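Side-chain contacts in soluble lytic murein transglycosylase (Pseudomonas aeruginosa, PDB 5OHU), which cleaves the glycan strands of peptidoglycan as a lytic transglycosylase, turning over the cell wall in both exolytic and endolytic fashion: residues L65-L70 with G90-I95; E81-L86 with L100-L105. All coordinates share one frame; numbering follows the deposited sequence.

Contact 1: residues L65-L70 with G90-I95; sequences LAYDEL and GDLPQI
The ring of Y67, on helix 62-72, lies against the bend that leads into helix 95-108, with CG of Q94 over one of its faces. Followed outward from its root, the tyrosine first meets L92: CB stands 4.2 Å from L92 CD1, a loose apolar touch at the base of the ring. Because CG is anti to the backbone N, the ring extends from the helix alongside the loop, and Q94 runs past it in the reverse sense. CG and CD1 of the ring accordingly lie near the far end of the glutamine, Y67 CG being 3.9 Å from Q94 NE2. Farther out the partner becomes the aliphatic part of Q94. Its CG makes a CH-pi contact 3.6 Å from the ring centroid, 21° off the normal and displaced toward the rim. The closest approach is at Y67 CZ, 3.3 Å from Q94 CG. I95 CD1 lies 4.4 Å from Y67 CE2, a distant apolar contact. At the tip, Y67 OH reaches to 3.2 Å from the backbone O of Q94.

The glutamine chain bends at chi2 (-87°), which sends its amide along the ring toward the root of the tyrosine. The amide plane is turned 69° from the ring and does not stack flat. Q94 is also the N-cap residue of helix 95-108, and the type I turn L92 to I95 is closed by the bond from I95 N to L92 O. L92 and Q94 also rest on Y64, one turn earlier. In this all-helical array, Y67 and Y64 together seat the loop before helix 95-108 against helix 62-72, and the chemistry is mainly dispersion and CH-pi contact, with polar groups at both ends of the Y67 ring.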
loop_
_atom_site.group_PDB
_atom_site.type_symbol
_atom_site.label_atom_id
_atom_site.label_comp_id
_atom_site.label_asym_id
_atom_site.label_seq_id
_atom_site.Cartn_x
_atom_site.Cartn_y
_atom_site.Cartn_z
ATOM N N LEU A 65 7.779 2.814 31.559
ATOM C CA LEU A 65 8.799 3.480 32.366
ATOM C C LEU A 65 10.033 2.603 32.510
ATOM O O LEU A 65 11.164 3.071 32.339
ATOM C CB LEU A 65 8.245 3.849 33.737
ATOM C CG LEU A 65 7.024 4.774 33.721
ATOM C CD1 LEU A 65 6.606 5.121 35.156
ATOM C CD2 LEU A 65 7.304 6.036 32.914
ATOM N N ALA A 66 9.828 1.329 32.852
ATOM C CA ALA A 66 10.912 0.358 32.817
ATOM C C ALA A 66 11.683 0.438 31.507
ATOM O O ALA A 66 12.917 0.412 31.497
ATOM C CB ALA A 66 10.350 -1.049 33.020
ATOM N N TYR A 67 10.967 0.542 30.388
ATOM C CA TYR A 67 11.627 0.582 29.091
ATOM C C TYR A 67 12.506 1.818 28.961
ATOM O O TYR A 67 13.639 1.737 28.480
ATOM C CB TYR A 67 10.580 0.544 27.980
ATOM C CG TYR A 67 11.154 0.661 26.595
ATOM C CD1 TYR A 67 11.425 1.906 26.033
ATOM C CD2 TYR A 67 11.423 -0.469 25.843
ATOM C CE1 TYR A 67 11.944 2.017 24.757
ATOM C CE2 TYR A 67 11.947 -0.368 24.575
ATOM C CZ TYR A 67 12.205 0.880 24.035
ATOM O OH TYR A 67 12.713 0.973 22.760
ATOM N N ASP A 68 11.987 2.984 29.346
ATOM C CA ASP A 68 12.782 4.201 29.224
ATOM C C ASP A 68 14.007 4.139 30.125
ATOM O O ASP A 68 15.118 4.489 29.715
ATOM C CB ASP A 68 11.934 5.430 29.556
ATOM C CG ASP A 68 10.729 5.573 28.650
ATOM O OD1 ASP A 68 10.820 5.215 27.458
ATOM O OD2 ASP A 68 9.682 6.044 29.139
ATOM N N GLU A 69 13.821 3.678 31.358
ATOM C CA GLU A 69 14.928 3.646 32.305
ATOM C C GLU A 69 16.021 2.695 31.838
ATOM O O GLU A 69 17.210 3.034 31.873
ATOM C CB GLU A 69 14.402 3.256 33.679
ATOM C CG GLU A 69 15.261 3.731 34.830
ATOM C CD GLU A 69 16.393 2.780 35.144
ATOM O OE1 GLU A 69 16.314 1.607 34.719
ATOM O OE2 GLU A 69 17.356 3.209 35.818
ATOM N N LEU A 70 15.639 1.513 31.363
ATOM C CA LEU A 70 16.636 0.570 30.876
ATOM C C LEU A 70 17.357 1.119 29.651
ATOM O O LEU A 70 18.577 0.962 29.515
ATOM C CB LEU A 70 15.976 -0.771 30.555
ATOM C CG LEU A 70 16.936 -1.891 30.153
ATOM C CD1 LEU A 70 17.917 -2.140 31.301
ATOM C CD2 LEU A 70 16.177 -3.161 29.790
ATOM N N GLY A 90 8.346 -8.802 25.801
ATOM C CA GLY A 90 8.523 -8.921 24.365
ATOM C C GLY A 90 7.356 -8.415 23.545
ATOM O O GLY A 90 7.466 -8.350 22.314
ATOM N N ASP A 91 6.255 -8.049 24.197
ATOM C CA ASP A 91 5.040 -7.611 23.526
ATOM C C ASP A 91 4.944 -6.100 23.379
ATOM O O ASP A 91 4.024 -5.623 22.705
ATOM C CB ASP A 91 3.804 -8.115 24.282
ATOM C CG ASP A 91 3.684 -7.497 25.657
ATOM O OD1 ASP A 91 4.734 -7.340 26.328
ATOM O OD2 ASP A 91 2.549 -7.160 26.066
ATOM N N LEU A 92 5.841 -5.344 23.999
ATOM C CA LEU A 92 5.830 -3.901 23.816
ATOM C C LEU A 92 6.018 -3.565 22.339
ATOM O O LEU A 92 6.852 -4.181 21.659
ATOM C CB LEU A 92 6.923 -3.231 24.644
ATOM C CG LEU A 92 6.700 -3.224 26.156
ATOM C CD1 LEU A 92 7.791 -2.423 26.857
ATOM C CD2 LEU A 92 5.323 -2.668 26.474
ATOM N N PRO A 93 5.243 -2.615 21.805
ATOM C CA PRO A 93 5.392 -2.269 20.379
ATOM C C PRO A 93 6.797 -1.839 20.021
ATOM O O PRO A 93 7.259 -2.116 18.907
ATOM C CB PRO A 93 4.392 -1.115 20.183
ATOM C CG PRO A 93 3.412 -1.251 21.330
ATOM C CD PRO A 93 4.238 -1.780 22.487
ATOM N N GLN A 94 7.499 -1.177 20.939
ATOM C CA GLN A 94 8.805 -0.597 20.656
ATOM C C GLN A 94 9.970 -1.514 21.026
ATOM O O GLN A 94 11.125 -1.086 20.937
ATOM C CB GLN A 94 8.948 0.745 21.384
ATOM C CG GLN A 94 9.075 0.638 22.888
ATOM C CD GLN A 94 7.729 0.594 23.602
ATOM O OE1 GLN A 94 6.728 0.139 23.048
ATOM N NE2 GLN A 94 7.699 1.095 24.832
ATOM N N ILE A 95 9.699 -2.763 21.425
ATOM C CA ILE A 95 10.760 -3.633 21.917
ATOM C C ILE A 95 11.824 -3.884 20.856
ATOM O O ILE A 95 12.972 -4.187 21.194
ATOM C CB ILE A 95 10.169 -4.965 22.437
ATOM C CG1 ILE A 95 11.108 -5.584 23.459
ATOM C CG2 ILE A 95 9.970 -5.964 21.311
ATOM C CD1 ILE A 95 11.274 -4.733 24.692
#

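Contact 2: residues E81-L86 with L100-L105; sequences EVERFL and LRWLRL. With PO4 (phosphate ion), chain C.
V82 lays its CG1 methyl over the indole of W102, 3.4 Å above the ring plane and over its centre. The two side chains come from opposite directions across an alpha-hairpin of consecutive helices in the all-helical N-terminal part, their local axes 12.1 Å apart at closest approach and 150° between directions. CG1 of V82 is anti to its backbone N, which carries this branch onto the fused bond of the indole, with W102 CD2 3.5 Å away. Measured from V82 CG1 to the centroid of the five-membered ring of W102, the CH-pi distance is 3.6 Å, 18° off the normal. The other branch, V82 CG2, passes nearer the nitrogen end, 4.0 Å from W102 NE1.

Two further residues of helix 79-88 meet the six-membered ring at oblique angles. L86, a turn after V82, brings CD1 to 3.9 Å from W102 CE3. E83 uses its aliphatic stem: its CG lies 3.8 Å from W102 CH2, while the chain stays extended beyond that atom and its carboxylate plane stands 85° from the indole plane. Y118 of helix 112-118 meets W102 edge-to-face, and T114 touches both W102 and E83, so the next helix also borders the indole.

R84 points away from this interface. Extended from CG to NE, it holds a phosphate ion, probably taken from the crystallisation liquor, through a 2.9 Å hydrogen bond from R84 NE to phosphate O2. R84 NH2 also faces O1, but at a modelled distance so short that this second bond is doubtful. Between 81-86 and 100-105 no hydrogen bond forms: a methyl on an aromatic face, with leucine and a glutamate stem beside it, makes this a largely apolar, dispersion-driven joint that depends on the broad indole surface.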
loop_
_atom_site.group_PDB
_atom_site.type_symbol
_atom_site.label_atom_id
_atom_site.label_comp_id
_atom_site.label_asym_id
_atom_site.label_seq_id
_atom_site.Cartn_x
_atom_site.Cartn_y
_atom_site.Cartn_z
ATOM N N GLU A 81 19.806 -8.535 33.108
ATOM C CA GLU A 81 18.675 -7.622 33.213
ATOM C C GLU A 81 18.002 -7.425 31.863
ATOM O O GLU A 81 16.774 -7.471 31.766
ATOM C CB GLU A 81 19.119 -6.280 33.786
ATOM C CG GLU A 81 17.943 -5.397 34.136
ATOM C CD GLU A 81 18.353 -4.036 34.681
ATOM O OE1 GLU A 81 19.572 -3.785 34.822
ATOM O OE2 GLU A 81 17.445 -3.219 34.957
ATOM N N VAL A 82 18.787 -7.200 30.808
ATOM C CA VAL A 82 18.198 -6.969 29.486
ATOM C C VAL A 82 17.444 -8.204 29.023
ATOM O O VAL A 82 16.299 -8.115 28.569
ATOM C CB VAL A 82 19.271 -6.571 28.458
ATOM C CG1 VAL A 82 18.624 -6.336 27.092
ATOM C CG2 VAL A 82 20.016 -5.333 28.911
ATOM N N GLU A 83 18.084 -9.372 29.116
ATOM C CA GLU A 83 17.429 -10.610 28.714
ATOM C C GLU A 83 16.121 -10.783 29.462
ATOM O O GLU A 83 15.085 -11.120 28.868
ATOM C CB GLU A 83 18.353 -11.793 28.973
ATOM C CG GLU A 83 19.471 -11.912 27.964
ATOM C CD GLU A 83 20.507 -12.929 28.378
ATOM O OE1 GLU A 83 20.363 -13.504 29.481
ATOM O OE2 GLU A 83 21.469 -13.153 27.604
ATOM N N ARG A 84 16.149 -10.500 30.761
ATOM C CA ARG A 84 14.940 -10.560 31.568
ATOM C C ARG A 84 13.870 -9.609 31.043
ATOM O O ARG A 84 12.695 -9.977 30.953
ATOM C CB ARG A 84 15.278 -10.253 33.020
ATOM C CG ARG A 84 14.079 -10.104 33.915
ATOM C CD ARG A 84 14.545 -9.865 35.330
ATOM N NE ARG A 84 13.401 -9.772 36.218
ATOM C CZ ARG A 84 12.829 -8.628 36.568
ATOM N NH1 ARG A 84 13.341 -7.508 36.090
ATOM N NH2 ARG A 84 11.768 -8.613 37.384
ATOM N N PHE A 85 14.251 -8.389 30.670
ATOM C CA PHE A 85 13.253 -7.461 30.157
ATOM C C PHE A 85 12.681 -7.933 28.823
ATOM O O PHE A 85 11.466 -7.854 28.595
ATOM C CB PHE A 85 13.852 -6.072 30.013
ATOM C CG PHE A 85 12.831 -5.022 29.713
ATOM C CD1 PHE A 85 12.489 -4.719 28.404
ATOM C CD2 PHE A 85 12.190 -4.363 30.744
ATOM C CE1 PHE A 85 11.533 -3.749 28.124
ATOM C CE2 PHE A 85 11.246 -3.391 30.485
ATOM C CZ PHE A 85 10.911 -3.082 29.174
ATOM N N LEU A 86 13.537 -8.408 27.918
ATOM C CA LEU A 86 13.032 -8.917 26.651
ATOM C C LEU A 86 12.246 -10.206 26.841
ATOM O O LEU A 86 11.323 -10.490 26.067
ATOM C CB LEU A 86 14.181 -9.137 25.674
ATOM C CG LEU A 86 14.997 -7.891 25.341
ATOM C CD1 LEU A 86 16.297 -8.320 24.706
ATOM C CD2 LEU A 86 14.220 -6.973 24.405
ATOM N N LEU A 100 17.535 -3.675 18.751
ATOM C CA LEU A 100 18.502 -3.082 17.836
ATOM C C LEU A 100 19.672 -2.474 18.597
ATOM O O LEU A 100 20.841 -2.786 18.326
ATOM C CB LEU A 100 17.814 -2.023 16.975
ATOM C CG LEU A 100 18.732 -1.191 16.094
ATOM C CD1 LEU A 100 19.395 -2.065 15.059
ATOM C CD2 LEU A 100 17.939 -0.049 15.433
ATOM N N ARG A 101 19.367 -1.629 19.579
ATOM C CA ARG A 101 20.404 -0.949 20.348
ATOM C C ARG A 101 21.264 -1.928 21.138
ATOM O O ARG A 101 22.495 -1.831 21.142
ATOM C CB ARG A 101 19.751 0.044 21.293
ATOM C CG ARG A 101 19.491 1.338 20.645
ATOM C CD ARG A 101 18.359 2.027 21.309
ATOM N NE ARG A 101 17.964 3.155 20.481
ATOM C CZ ARG A 101 16.909 3.913 20.712
ATOM N NH1 ARG A 101 16.131 3.637 21.744
ATOM N NH2 ARG A 101 16.640 4.916 19.889
ATOM N N TRP A 102 20.632 -2.877 21.818
ATOM C CA TRP A 102 21.392 -3.849 22.593
ATOM C C TRP A 102 22.257 -4.733 21.693
ATOM O O TRP A 102 23.457 -4.897 21.946
ATOM C CB TRP A 102 20.444 -4.684 23.430
ATOM C CG TRP A 102 21.129 -5.545 24.385
ATOM C CD1 TRP A 102 22.098 -5.182 25.265
ATOM C CD2 TRP A 102 20.908 -6.943 24.577
ATOM N NE1 TRP A 102 22.507 -6.275 25.988
ATOM C CE2 TRP A 102 21.782 -7.367 25.590
ATOM C CE3 TRP A 102 20.059 -7.879 23.979
ATOM C CZ2 TRP A 102 21.829 -8.686 26.032
ATOM C CZ3 TRP A 102 20.098 -9.179 24.419
ATOM C CH2 TRP A 102 20.975 -9.573 25.439
ATOM N N LEU A 103 21.671 -5.301 20.628
ATOM C CA LEU A 103 22.442 -6.177 19.738
ATOM C C LEU A 103 23.632 -5.438 19.134
ATOM O O LEU A 103 24.704 -6.023 18.938
ATOM C CB LEU A 103 21.549 -6.761 18.632
ATOM C CG LEU A 103 20.630 -7.974 18.933
ATOM C CD1 LEU A 103 21.372 -9.284 18.865
ATOM C CD2 LEU A 103 20.034 -7.882 20.320
ATOM N N ARG A 104 23.460 -4.149 18.847
ATOM C CA ARG A 104 24.575 -3.306 18.419
ATOM C C ARG A 104 25.687 -3.287 19.471
ATOM O O ARG A 104 26.862 -3.553 19.168
ATOM C CB ARG A 104 24.027 -1.906 18.148
ATOM C CG ARG A 104 24.883 -0.961 17.383
ATOM C CD ARG A 104 24.227 0.427 17.406
ATOM N NE ARG A 104 23.199 0.612 16.383
ATOM C CZ ARG A 104 22.088 1.325 16.559
ATOM N NH1 ARG A 104 21.837 1.898 17.734
ATOM N NH2 ARG A 104 21.220 1.466 15.565
ATOM N N LEU A 105 25.332 -3.003 20.727
ATOM C CA LEU A 105 26.308 -3.109 21.809
ATOM C C LEU A 105 26.959 -4.492 21.852
ATOM O O LEU A 105 28.189 -4.606 21.953
ATOM C CB LEU A 105 25.646 -2.792 23.146
ATOM C CG LEU A 105 25.234 -1.327 23.348
ATOM C CD1 LEU A 105 24.555 -1.163 24.698
ATOM C CD2 LEU A 105 26.432 -0.378 23.229
HETATM P P PO4 C . 10.663 -11.916 37.361
HETATM O O1 PO4 C . 10.241 -10.475 37.296
HETATM O O2 PO4 C . 11.744 -12.160 36.347
HETATM O O3 PO4 C . 9.481 -12.814 37.086
HETATM O O4 PO4 C . 11.236 -12.170 38.724
#

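Contacts 1 and 2 are neighbours, their centres about 10 Å apart, in the N-terminal part of a strongly helical chain. Their segments alternate in sequence: 65-70, 81-86, 90-95, then 100-105. Helices 62-72, 79-88 and 95-108, with the loop before the last, carry the contacts: contact 1 reaches past the middle helix to the start of the third, and contact 2 pairs the middle helix with the third farther on. F85 packs on A66, L70 and I95, and L86 CD2 comes 3.5 Å from I95 CG1. The apolar packing of F85 and L86 thus links the two contacts across three consecutive helices, consistent with the helical superstructure of Slt70-like enzymes.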